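Long-range contacts in TipC2 (PDB 6DHX), which probably acts as an immunity protein (antitoxin) that recognises and neutralises an antibacterial toxin exported by the type VII secretion system of Streptococcus intermedius: residues Ile38-Asp44 with Asp169-Ile173; Asn101-Trp107 with Ser120-Glu126; Ala151-Asp155 with Met190-Trp195. All blocks are in the same frame, centred on the assembly; numbering follows the deposited sequence.

Contact 1: residues Ile38-Asp44 with Asp169-Ile173; sequences IFNKLTD and DWCSI
In this alpha+beta fold with a mostly antiparallel sheet, the loop between helix 21-32 and strand 45-51 packs on residues 169-173, in the C-terminal part of helix 151-173. Its 3-10 turn, 38-41, is held by Lys-41 N to Ile-38 O (2.9 Å) and Leu-42 N to Phe-39 O (3.1 Å). Lys-41 and Ile-173 have the closest CA atoms, 6.2 Å apart. Ile-173 (chi1 p, chi2 t) is the centre of the contact. Ile-173 CD1 lies 4.0 Å from Ile-38 CG1 and 4.2 Å from Phe-39 CD1. Ile-173 CG2 lies 3.9 Å from Leu-42 CD1. Leu-42 (chi1 t, chi2 p) turns toward the helix and sets CD1 3.8 Å from Asp-169 CB. Trp-170 (chi1 t) receives Ile-38 CG2 at its ring edge, 3.8 Å from CZ3. Phe-39 CZ meets Trp-170 CE3 obliquely at 3.7 Å, and Trp-170 NE1 hydrogen-bonds to Glu-24. Phe-39 and Leu-42 also reach Ile-63 and Tyr-65 of strand 59-65. Two waters bridge the polar edges. One links Lys-41 NZ to Ile-173 O. Asp-169 OD2 also hydrogen-bonds to Tyr-65 OH. The other water separates two like charges: it donates to Asp-44 OD2 at 2.8 Å and to Asp-169 OD2 at 2.7 Å.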
loop_
_atom_site.group_PDB
_atom_site.type_symbol
_atom_site.label_atom_id
_atom_site.label_comp_id
_atom_site.label_asym_id
_atom_site.label_seq_id
_atom_site.Cartn_x
_atom_site.Cartn_y
_atom_site.Cartn_z
ATOM N N ILE A 38 3.574 16.477 -0.408
ATOM C CA ILE A 38 3.271 16.381 1.015
ATOM C C ILE A 38 4.189 15.371 1.726
ATOM O O ILE A 38 4.583 15.576 2.869
ATOM C CB ILE A 38 1.769 16.015 1.192
ATOM C CG1 ILE A 38 1.421 15.872 2.680
ATOM C CG2 ILE A 38 1.368 14.689 0.466
ATOM C CD1 ILE A 38 1.460 17.137 3.391
ATOM N N PHE A 39 4.587 14.291 1.049
ATOM C CA PHE A 39 5.411 13.278 1.698
ATOM C C PHE A 39 6.850 13.725 1.897
ATOM O O PHE A 39 7.605 13.037 2.596
ATOM C CB PHE A 39 5.348 11.968 0.891
ATOM C CG PHE A 39 4.091 11.184 1.147
ATOM C CD1 PHE A 39 3.972 10.327 2.262
ATOM C CD2 PHE A 39 2.999 11.311 0.290
ATOM C CE1 PHE A 39 2.780 9.600 2.487
ATOM C CE2 PHE A 39 1.823 10.594 0.487
ATOM C CZ PHE A 39 1.675 9.735 1.606
ATOM N N ASN A 40 7.257 14.866 1.310
ATOM C CA ASN A 40 8.528 15.459 1.715
ATOM C C ASN A 40 8.535 15.744 3.207
ATOM O O ASN A 40 9.616 15.817 3.790
ATOM C CB ASN A 40 8.817 16.782 0.963
ATOM C CG ASN A 40 9.055 16.552 -0.547
ATOM O OD1 ASN A 40 9.409 15.465 -0.949
ATOM N ND2 ASN A 40 8.846 17.577 -1.356
ATOM N N LYS A 41 7.357 15.901 3.815
ATOM C CA LYS A 41 7.234 16.212 5.246
ATOM C C LYS A 41 7.464 14.988 6.128
ATOM O O LYS A 41 7.652 15.159 7.330
ATOM C CB LYS A 41 5.848 16.805 5.554
ATOM C CG LYS A 41 5.628 18.228 4.947
ATOM C CD LYS A 41 4.221 18.760 5.292
ATOM C CE LYS A 41 4.009 20.178 4.735
ATOM N NZ LYS A 41 2.731 20.777 5.187
ATOM N N LEU A 42 7.469 13.771 5.556
ATOM C CA LEU A 42 7.525 12.522 6.342
ATOM C C LEU A 42 8.960 12.017 6.286
ATOM O O LEU A 42 9.408 11.495 5.256
ATOM C CB LEU A 42 6.553 11.471 5.794
ATOM C CG LEU A 42 6.493 10.139 6.561
ATOM C CD1 LEU A 42 6.023 10.401 8.008
ATOM C CD2 LEU A 42 5.481 9.220 5.804
ATOM N N THR A 43 9.662 12.103 7.412
ATOM C CA THR A 43 11.090 11.829 7.386
ATOM C C THR A 43 11.390 10.345 7.166
ATOM O O THR A 43 12.451 10.022 6.642
ATOM C CB THR A 43 11.708 12.358 8.704
ATOM O OG1 THR A 43 11.665 13.776 8.647
ATOM C CG2 THR A 43 13.179 11.953 8.815
ATOM N N ASP A 44 10.478 9.428 7.533
ATOM C CA ASP A 44 10.749 8.001 7.368
ATOM C C ASP A 44 10.664 7.518 5.926
ATOM O O ASP A 44 10.910 6.328 5.719
ATOM C CB ASP A 44 9.768 7.139 8.192
ATOM C CG ASP A 44 10.108 7.140 9.679
ATOM O OD1 ASP A 44 11.245 7.531 10.030
ATOM O OD2 ASP A 44 9.264 6.715 10.495
ATOM N N ASP A 169 1.430 7.516 10.122
ATOM C CA ASP A 169 2.379 8.469 9.542
ATOM C C ASP A 169 1.662 9.567 8.772
ATOM O O ASP A 169 2.044 10.736 8.860
ATOM C CB ASP A 169 3.359 7.761 8.597
ATOM C CG ASP A 169 4.474 7.045 9.332
ATOM O OD1 ASP A 169 4.607 7.239 10.550
ATOM O OD2 ASP A 169 5.209 6.275 8.696
ATOM N N TRP A 170 0.670 9.192 7.946
ATOM C CA TRP A 170 -0.121 10.200 7.238
ATOM C C TRP A 170 -0.695 11.214 8.205
ATOM O O TRP A 170 -0.613 12.436 7.981
ATOM C CB TRP A 170 -1.283 9.519 6.486
ATOM C CG TRP A 170 -2.169 10.548 5.830
ATOM C CD1 TRP A 170 -3.463 10.893 6.175
ATOM C CD2 TRP A 170 -1.799 11.401 4.731
ATOM N NE1 TRP A 170 -3.910 11.910 5.343
ATOM C CE2 TRP A 170 -2.918 12.236 4.452
ATOM C CE3 TRP A 170 -0.636 11.523 3.954
ATOM C CZ2 TRP A 170 -2.918 13.178 3.407
ATOM C CZ3 TRP A 170 -0.627 12.485 2.887
ATOM C CH2 TRP A 170 -1.757 13.286 2.638
ATOM N N CYS A 171 -1.283 10.718 9.311
ATOM C CA CYS A 171 -1.879 11.638 10.285
ATOM C C CYS A 171 -0.832 12.464 11.034
ATOM O O CYS A 171 -1.189 13.497 11.616
ATOM C CB CYS A 171 -2.788 10.877 11.293
ATOM S SG CYS A 171 -4.215 10.089 10.363
ATOM N N SER A 172 0.450 12.111 10.942
ATOM C CA SER A 172 1.498 12.938 11.538
ATOM C C SER A 172 1.948 14.082 10.635
ATOM O O SER A 172 2.584 15.017 11.134
ATOM C CB SER A 172 2.732 12.082 11.874
ATOM O OG SER A 172 3.533 11.844 10.732
ATOM N N ILE A 173 1.684 14.017 9.325
ATOM C CA ILE A 173 2.080 15.111 8.431
ATOM C C ILE A 173 0.895 15.876 7.856
ATOM O O ILE A 173 1.097 16.964 7.300
ATOM C CB ILE A 173 2.956 14.599 7.274
ATOM C CG1 ILE A 173 2.122 13.663 6.390
ATOM C CG2 ILE A 173 4.157 13.872 7.815
ATOM C CD1 ILE A 173 2.915 13.184 5.186
HETATM O O HOH W 1 0.154 19.279 6.211
HETATM O O HOH W 2 7.038 5.071 10.203
#

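Contact 2: residues Asn101-Trp107 with Ser120-Glu126; sequences NVRVRIW and SVKIALE
Val-102, Val-104, Ile-106, Val-121, Ile-123 and Leu-125 form one apolar face. Val-104 CG2 lies 3.6 Å from Val-121 CG1. Val-102 CG2 meets Leu-125 CD2 at 3.7 Å, and Val-102 CG1 meets Ile-123 CG2 at 4.0 Å. Helix 137-146 packs on this face, with Tyr-143 on Ile-123 and Leu-125 and Leu-144 on Val-104. The backbones are extended and form an antiparallel beta hairpin within the large sheet. The strand axes come within 4.6 Å, with their directions 153° apart. The register pairs Val-102 with Leu-125, Val-104 with Ile-123 and Ile-106 with Val-121 as non-hydrogen-bonded pairs. Arg-103 with Ala-124, Arg-105 with Lys-122 and Trp-107 with Ser-120 are hydrogen-bonded pairs, each with two N-to-O bonds of 2.8 to 2.9 Å. Glu-126 N to Asn-101 O (2.8 Å) adds one more bond at the end.

The other face carries Arg-103, Arg-105, Trp-107, Ser-120, Lys-122 and Ala-124. Lys-122 CE and NZ lie over one face of the Trp-107 ring (chi1 t). Lys-122 NZ sits 3.9 Å from the centroid of the Trp-107 five-membered ring, a cation-pi contact, and Lys-122 CE makes a CH-pi contact at 3.8 Å. The Arg-103 guanidinium (chi1 m, chi2 t, chi3 m) lays one face over Ala-124 CB. Glu-95 of strand 89-99 makes salt bridges to both Arg-103 and Arg-105, and Asp-131 also pairs with Arg-103. At the outer edge, Arg-103 NH1 makes a salt bridge to Glu-126 OE2 at 2.9 Å.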
loop_
_atom_site.group_PDB
_atom_site.type_symbol
_atom_site.label_atom_id
_atom_site.label_comp_id
_atom_site.label_asym_id
_atom_site.label_seq_id
_atom_site.Cartn_x
_atom_site.Cartn_y
_atom_site.Cartn_z
ATOM N N ASN A 101 13.861 -17.696 1.146
ATOM C CA ASN A 101 13.616 -17.308 -0.250
ATOM C C ASN A 101 12.130 -17.109 -0.563
ATOM O O ASN A 101 11.718 -17.206 -1.717
ATOM C CB ASN A 101 14.226 -18.322 -1.219
ATOM C CG ASN A 101 15.704 -18.535 -0.969
ATOM O OD1 ASN A 101 16.507 -17.616 -1.135
ATOM N ND2 ASN A 101 16.073 -19.747 -0.565
ATOM N N VAL A 102 11.302 -16.801 0.426
ATOM C CA VAL A 102 9.869 -16.617 0.168
ATOM C C VAL A 102 9.387 -15.414 0.961
ATOM O O VAL A 102 9.662 -15.321 2.160
ATOM C CB VAL A 102 9.038 -17.867 0.534
ATOM C CG1 VAL A 102 7.547 -17.607 0.256
ATOM C CG2 VAL A 102 9.525 -19.122 -0.248
ATOM N N ARG A 103 8.677 -14.489 0.297
ATOM C CA ARG A 103 8.091 -13.323 0.953
ATOM C C ARG A 103 6.601 -13.294 0.676
ATOM O O ARG A 103 6.146 -13.709 -0.398
ATOM C CB ARG A 103 8.718 -11.977 0.472
ATOM C CG ARG A 103 10.286 -11.970 0.523
ATOM C CD ARG A 103 10.805 -10.536 0.319
ATOM N NE ARG A 103 10.296 -9.879 -0.894
ATOM C CZ ARG A 103 10.816 -10.070 -2.113
ATOM N NH1 ARG A 103 11.832 -10.909 -2.273
ATOM N NH2 ARG A 103 10.311 -9.427 -3.167
ATOM N N VAL A 104 5.844 -12.820 1.642
ATOM C CA VAL A 104 4.447 -12.491 1.421
ATOM C C VAL A 104 4.347 -11.010 1.084
ATOM O O VAL A 104 5.122 -10.182 1.567
ATOM C CB VAL A 104 3.604 -12.853 2.658
ATOM C CG1 VAL A 104 3.938 -11.894 3.834
ATOM C CG2 VAL A 104 2.143 -12.838 2.349
ATOM N N ARG A 105 3.436 -10.681 0.187
ATOM C CA ARG A 105 3.194 -9.297 -0.197
ATOM C C ARG A 105 1.740 -9.021 0.091
ATOM O O ARG A 105 0.869 -9.712 -0.439
ATOM C CB ARG A 105 3.467 -9.077 -1.674
ATOM C CG ARG A 105 4.651 -9.813 -2.230
ATOM C CD ARG A 105 4.620 -9.705 -3.763
ATOM N NE ARG A 105 5.216 -8.463 -4.280
ATOM C CZ ARG A 105 4.615 -7.277 -4.390
ATOM N NH1 ARG A 105 5.289 -6.246 -4.896
ATOM N NH2 ARG A 105 3.376 -7.098 -3.965
ATOM N N ILE A 106 1.458 -8.022 0.913
ATOM C CA ILE A 106 0.074 -7.674 1.173
ATOM C C ILE A 106 -0.187 -6.359 0.449
ATOM O O ILE A 106 0.541 -5.372 0.640
ATOM C CB ILE A 106 -0.216 -7.626 2.686
ATOM C CG1 ILE A 106 -0.101 -9.066 3.227
ATOM C CG2 ILE A 106 -1.610 -7.151 2.974
ATOM C CD1 ILE A 106 -0.182 -9.175 4.763
ATOM N N TRP A 107 -1.225 -6.370 -0.376
ATOM C CA TRP A 107 -1.467 -5.440 -1.465
ATOM C C TRP A 107 -2.811 -4.780 -1.220
ATOM O O TRP A 107 -3.838 -5.468 -1.169
ATOM C CB TRP A 107 -1.500 -6.298 -2.735
ATOM C CG TRP A 107 -1.543 -5.699 -3.996
ATOM C CD1 TRP A 107 -2.659 -5.380 -4.725
ATOM C CD2 TRP A 107 -0.430 -5.418 -4.816
ATOM N NE1 TRP A 107 -2.295 -4.902 -5.949
ATOM C CE2 TRP A 107 -0.929 -4.905 -6.033
ATOM C CE3 TRP A 107 0.942 -5.563 -4.653
ATOM C CZ2 TRP A 107 -0.093 -4.513 -7.080
ATOM C CZ3 TRP A 107 1.771 -5.161 -5.692
ATOM C CH2 TRP A 107 1.251 -4.647 -6.886
ATOM N N SER A 120 -5.414 -7.719 -0.754
ATOM C CA SER A 120 -5.137 -9.023 -1.355
ATOM C C SER A 120 -3.723 -9.464 -0.952
ATOM O O SER A 120 -2.944 -8.692 -0.351
ATOM C CB SER A 120 -5.352 -8.940 -2.876
ATOM O OG SER A 120 -4.323 -8.211 -3.487
ATOM N N VAL A 121 -3.405 -10.728 -1.237
ATOM C CA VAL A 121 -2.156 -11.359 -0.800
ATOM C C VAL A 121 -1.476 -12.012 -1.993
ATOM O O VAL A 121 -2.121 -12.758 -2.756
ATOM C CB VAL A 121 -2.392 -12.451 0.261
ATOM C CG1 VAL A 121 -1.097 -12.791 0.866
ATOM C CG2 VAL A 121 -3.326 -12.018 1.296
ATOM N N LYS A 122 -0.175 -11.794 -2.112
ATOM C CA LYS A 122 0.652 -12.384 -3.151
ATOM C C LYS A 122 1.900 -12.979 -2.506
ATOM O O LYS A 122 2.207 -12.735 -1.327
ATOM C CB LYS A 122 1.049 -11.318 -4.195
ATOM C CG LYS A 122 -0.126 -10.635 -4.919
ATOM C CD LYS A 122 0.420 -9.543 -5.859
ATOM C CE LYS A 122 -0.678 -8.645 -6.471
ATOM N NZ LYS A 122 -2.016 -9.039 -6.009
ATOM N N ILE A 123 2.643 -13.748 -3.296
ATOM C CA ILE A 123 3.873 -14.378 -2.862
ATOM C C ILE A 123 4.994 -13.942 -3.797
ATOM O O ILE A 123 4.779 -13.774 -5.000
ATOM C CB ILE A 123 3.728 -15.925 -2.856
ATOM C CG1 ILE A 123 2.713 -16.351 -1.780
ATOM C CG2 ILE A 123 5.045 -16.578 -2.678
ATOM C CD1 ILE A 123 3.238 -16.169 -0.319
ATOM N N ALA A 124 6.184 -13.735 -3.244
ATOM C CA ALA A 124 7.402 -13.571 -4.031
ATOM C C ALA A 124 8.372 -14.697 -3.700
ATOM O O ALA A 124 8.643 -14.959 -2.523
ATOM C CB ALA A 124 8.065 -12.207 -3.751
ATOM N N LEU A 125 8.877 -15.370 -4.739
ATOM C CA LEU A 125 9.916 -16.387 -4.608
ATOM C C LEU A 125 11.242 -15.797 -5.039
ATOM O O LEU A 125 11.351 -15.263 -6.145
ATOM C CB LEU A 125 9.612 -17.609 -5.468
ATOM C CG LEU A 125 8.308 -18.327 -5.192
ATOM C CD1 LEU A 125 8.263 -19.619 -6.029
ATOM C CD2 LEU A 125 8.199 -18.622 -3.708
ATOM N N GLU A 126 12.245 -15.890 -4.177
ATOM C CA GLU A 126 13.547 -15.320 -4.490
ATOM C C GLU A 126 14.423 -16.407 -5.082
ATOM O O GLU A 126 14.748 -17.385 -4.401
ATOM C CB GLU A 126 14.207 -14.741 -3.250
ATOM C CG GLU A 126 13.377 -13.710 -2.554
ATOM C CD GLU A 126 13.932 -13.420 -1.174
ATOM O OE1 GLU A 126 14.921 -14.084 -0.792
ATOM O OE2 GLU A 126 13.389 -12.533 -0.485
HETATM O O HOH W 3 -5.728 -5.705 -3.730
#

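Contact 3: residues Ala151-Asp155 with Met190-Trp195; sequences AKDLD and MQWEKW
In this alpha+beta fold, the N-terminal turn of the long helix 151-173 packs on the C-terminal tail that follows strand 187-190. The tail folds back through two overlapping type I beta turns, Met-190 to Glu-193 and Trp-192 to Trp-195. The helix bond Asp-155 N to Ala-151 O is 3.0 Å. The tail turns close through Glu-193 N to Met-190 O (3.3 Å) and Trp-195 N to Trp-192 O (3.0 Å). The closest CA atoms are those of Ala-151 and Trp-195, 5.6 Å apart. The packing ties the chain terminus to the start of the long helix.

Trp-192 (chi1 p, chi2 85°) presents a ring face to the helix. Leu-154 (chi1 m, chi2 t) lies over that face, with CB 3.8 Å from the centroid of the Trp-192 five-membered ring, a CH-pi contact. Leu-154 CD1 is 3.7 Å from Trp-192 CG and 4.2 Å from Trp-195 CE3. Both Leu-154 and Trp-192 also touch Ile-106 of strand 102-111. Ala-151 CB touches both tryptophans, 4.0 Å from Trp-192 CD1 and 4.1 Å from Trp-195 CB. The Trp-195 ring makes a cation-pi contact with Arg-141 of helix 137-146. Met-190 is a selenomethionine, and its SE lies 3.4 Å from Asp-155 OD1. The same oxygen, Asp-155 OD1, accepts a nearly straight hydrogen bond from Trp-192 NE1 at 2.7 Å.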
loop_
_atom_site.group_PDB
_atom_site.type_symbol
_atom_site.label_atom_id
_atom_site.label_comp_id
_atom_site.label_asym_id
_atom_site.label_seq_id
_atom_site.Cartn_x
_atom_site.Cartn_y
_atom_site.Cartn_z
ATOM N N ALA A 151 -5.365 -16.368 8.383
ATOM C CA ALA A 151 -6.065 -15.109 8.105
ATOM C C ALA A 151 -5.913 -14.121 9.259
ATOM O O ALA A 151 -5.787 -12.901 9.044
ATOM C CB ALA A 151 -7.543 -15.387 7.827
ATOM N N LYS A 152 -5.915 -14.621 10.494
ATOM C CA LYS A 152 -5.729 -13.737 11.644
ATOM C C LYS A 152 -4.334 -13.124 11.637
ATOM O O LYS A 152 -4.164 -11.951 11.986
ATOM C CB LYS A 152 -5.997 -14.520 12.933
ATOM C CG LYS A 152 -6.454 -13.680 14.101
ATOM C CD LYS A 152 -7.538 -14.411 14.895
ATOM C CE LYS A 152 -6.970 -15.154 16.065
ATOM N NZ LYS A 152 -8.033 -15.944 16.771
ATOM N N ASP A 153 -3.323 -13.888 11.196
ATOM C CA ASP A 153 -1.992 -13.311 11.012
ATOM C C ASP A 153 -1.991 -12.222 9.934
ATOM O O ASP A 153 -1.302 -11.202 10.078
ATOM C CB ASP A 153 -0.990 -14.400 10.653
ATOM C CG ASP A 153 -0.808 -15.427 11.777
ATOM O OD1 ASP A 153 -1.008 -15.084 12.964
ATOM O OD2 ASP A 153 -0.465 -16.579 11.470
ATOM N N LEU A 154 -2.695 -12.450 8.818
ATOM C CA LEU A 154 -2.751 -11.419 7.784
ATOM C C LEU A 154 -3.380 -10.136 8.326
ATOM O O LEU A 154 -2.909 -9.025 8.034
ATOM C CB LEU A 154 -3.536 -11.903 6.574
ATOM C CG LEU A 154 -2.903 -13.102 5.865
ATOM C CD1 LEU A 154 -3.806 -13.590 4.754
ATOM C CD2 LEU A 154 -1.515 -12.749 5.353
ATOM N N ASP A 155 -4.444 -10.271 9.121
ATOM C CA ASP A 155 -5.046 -9.108 9.766
ATOM C C ASP A 155 -4.043 -8.408 10.658
ATOM O O ASP A 155 -3.977 -7.177 10.677
ATOM C CB ASP A 155 -6.255 -9.519 10.610
ATOM C CG ASP A 155 -7.448 -9.953 9.767
ATOM O OD1 ASP A 155 -7.588 -9.477 8.628
ATOM O OD2 ASP A 155 -8.233 -10.796 10.260
HETATM N N MSE A 190 -11.810 -7.806 1.395
HETATM C CA MSE A 190 -10.598 -8.453 1.864
HETATM C C MSE A 190 -10.565 -9.856 1.307
HETATM O O MSE A 190 -11.509 -10.616 1.520
HETATM C CB MSE A 190 -10.590 -8.439 3.388
HETATM C CG MSE A 190 -9.541 -9.240 4.096
HETATM SE SE MSE A 190 -9.548 -8.548 5.958
HETATM C CE MSE A 190 -10.620 -7.092 5.671
ATOM N N GLN A 191 -9.503 -10.162 0.552
ATOM C CA GLN A 191 -9.408 -11.461 -0.113
ATOM C C GLN A 191 -9.480 -12.616 0.884
ATOM O O GLN A 191 -10.083 -13.665 0.601
ATOM C CB GLN A 191 -8.103 -11.536 -0.909
ATOM C CG GLN A 191 -7.953 -12.827 -1.736
ATOM C CD GLN A 191 -6.596 -12.939 -2.427
ATOM O OE1 GLN A 191 -5.650 -12.184 -2.137
ATOM N NE2 GLN A 191 -6.486 -13.910 -3.323
ATOM N N TRP A 192 -8.869 -12.454 2.049
ATOM C CA TRP A 192 -8.739 -13.549 2.998
ATOM C C TRP A 192 -9.876 -13.601 4.023
ATOM O O TRP A 192 -9.740 -14.280 5.049
ATOM C CB TRP A 192 -7.388 -13.445 3.712
ATOM C CG TRP A 192 -7.172 -12.179 4.517
ATOM C CD1 TRP A 192 -7.560 -11.943 5.798
ATOM C CD2 TRP A 192 -6.449 -11.007 4.096
ATOM N NE1 TRP A 192 -7.132 -10.686 6.206
ATOM C CE2 TRP A 192 -6.457 -10.095 5.173
ATOM C CE3 TRP A 192 -5.812 -10.639 2.910
ATOM C CZ2 TRP A 192 -5.815 -8.845 5.114
ATOM C CZ3 TRP A 192 -5.197 -9.383 2.842
ATOM C CH2 TRP A 192 -5.200 -8.507 3.935
ATOM N N GLU A 193 -10.999 -12.937 3.750
ATOM C CA GLU A 193 -12.048 -12.788 4.758
ATOM C C GLU A 193 -12.565 -14.123 5.245
ATOM O O GLU A 193 -12.919 -14.264 6.421
ATOM C CB GLU A 193 -13.217 -12.002 4.195
ATOM C CG GLU A 193 -14.302 -11.778 5.205
ATOM C CD GLU A 193 -15.554 -11.218 4.580
ATOM O OE1 GLU A 193 -15.436 -10.522 3.546
ATOM O OE2 GLU A 193 -16.656 -11.481 5.116
ATOM N N LYS A 194 -12.616 -15.114 4.369
ATOM C CA LYS A 194 -13.161 -16.404 4.770
ATOM C C LYS A 194 -12.086 -17.462 4.974
ATOM O O LYS A 194 -12.422 -18.617 5.228
ATOM C CB LYS A 194 -14.214 -16.843 3.751
ATOM C CG LYS A 194 -15.343 -15.821 3.637
ATOM C CD LYS A 194 -16.620 -16.362 3.021
ATOM C CE LYS A 194 -16.581 -16.319 1.502
ATOM N NZ LYS A 194 -17.818 -15.695 0.944
ATOM N N TRP A 195 -10.807 -17.094 4.925
ATOM C CA TRP A 195 -9.697 -18.057 5.063
ATOM C C TRP A 195 -9.376 -18.441 6.498
ATOM O O TRP A 195 -9.936 -17.917 7.457
ATOM C CB TRP A 195 -8.418 -17.504 4.445
ATOM C CG TRP A 195 -8.478 -17.236 3.007
ATOM C CD1 TRP A 195 -9.533 -17.454 2.170
ATOM C CD2 TRP A 195 -7.423 -16.723 2.198
ATOM N NE1 TRP A 195 -9.204 -17.090 0.896
ATOM C CE2 TRP A 195 -7.914 -16.643 0.876
ATOM C CE3 TRP A 195 -6.114 -16.313 2.460
ATOM C CZ2 TRP A 195 -7.151 -16.166 -0.172
ATOM C CZ3 TRP A 195 -5.352 -15.821 1.414
ATOM C CH2 TRP A 195 -5.878 -15.756 0.110
ATOM O OXT TRP A 195 -8.512 -19.284 6.726
#

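Contact 2 closes first along the chain, wholly between the two segments of contact 1. Contact 3 follows contact 2, and its segments alternate with those of contact 1. Contacts 1 and 3 both use helix 151-173, at its two ends, with centres about 29 Å apart on opposite sides of the chain's centre. Contact 1 lies about 26 Å from contact 2, centre to centre. Contacts 2 and 3 are neighbours, with centres about 15 Å apart. They meet where Val-121 packs on Trp-192 and Leu-154, and Val-121 N probably hydrogen-bonds to Gln-191 OE1. The long helix therefore contacts the N-terminal region at one end and the C-terminal tail and hairpin at the other.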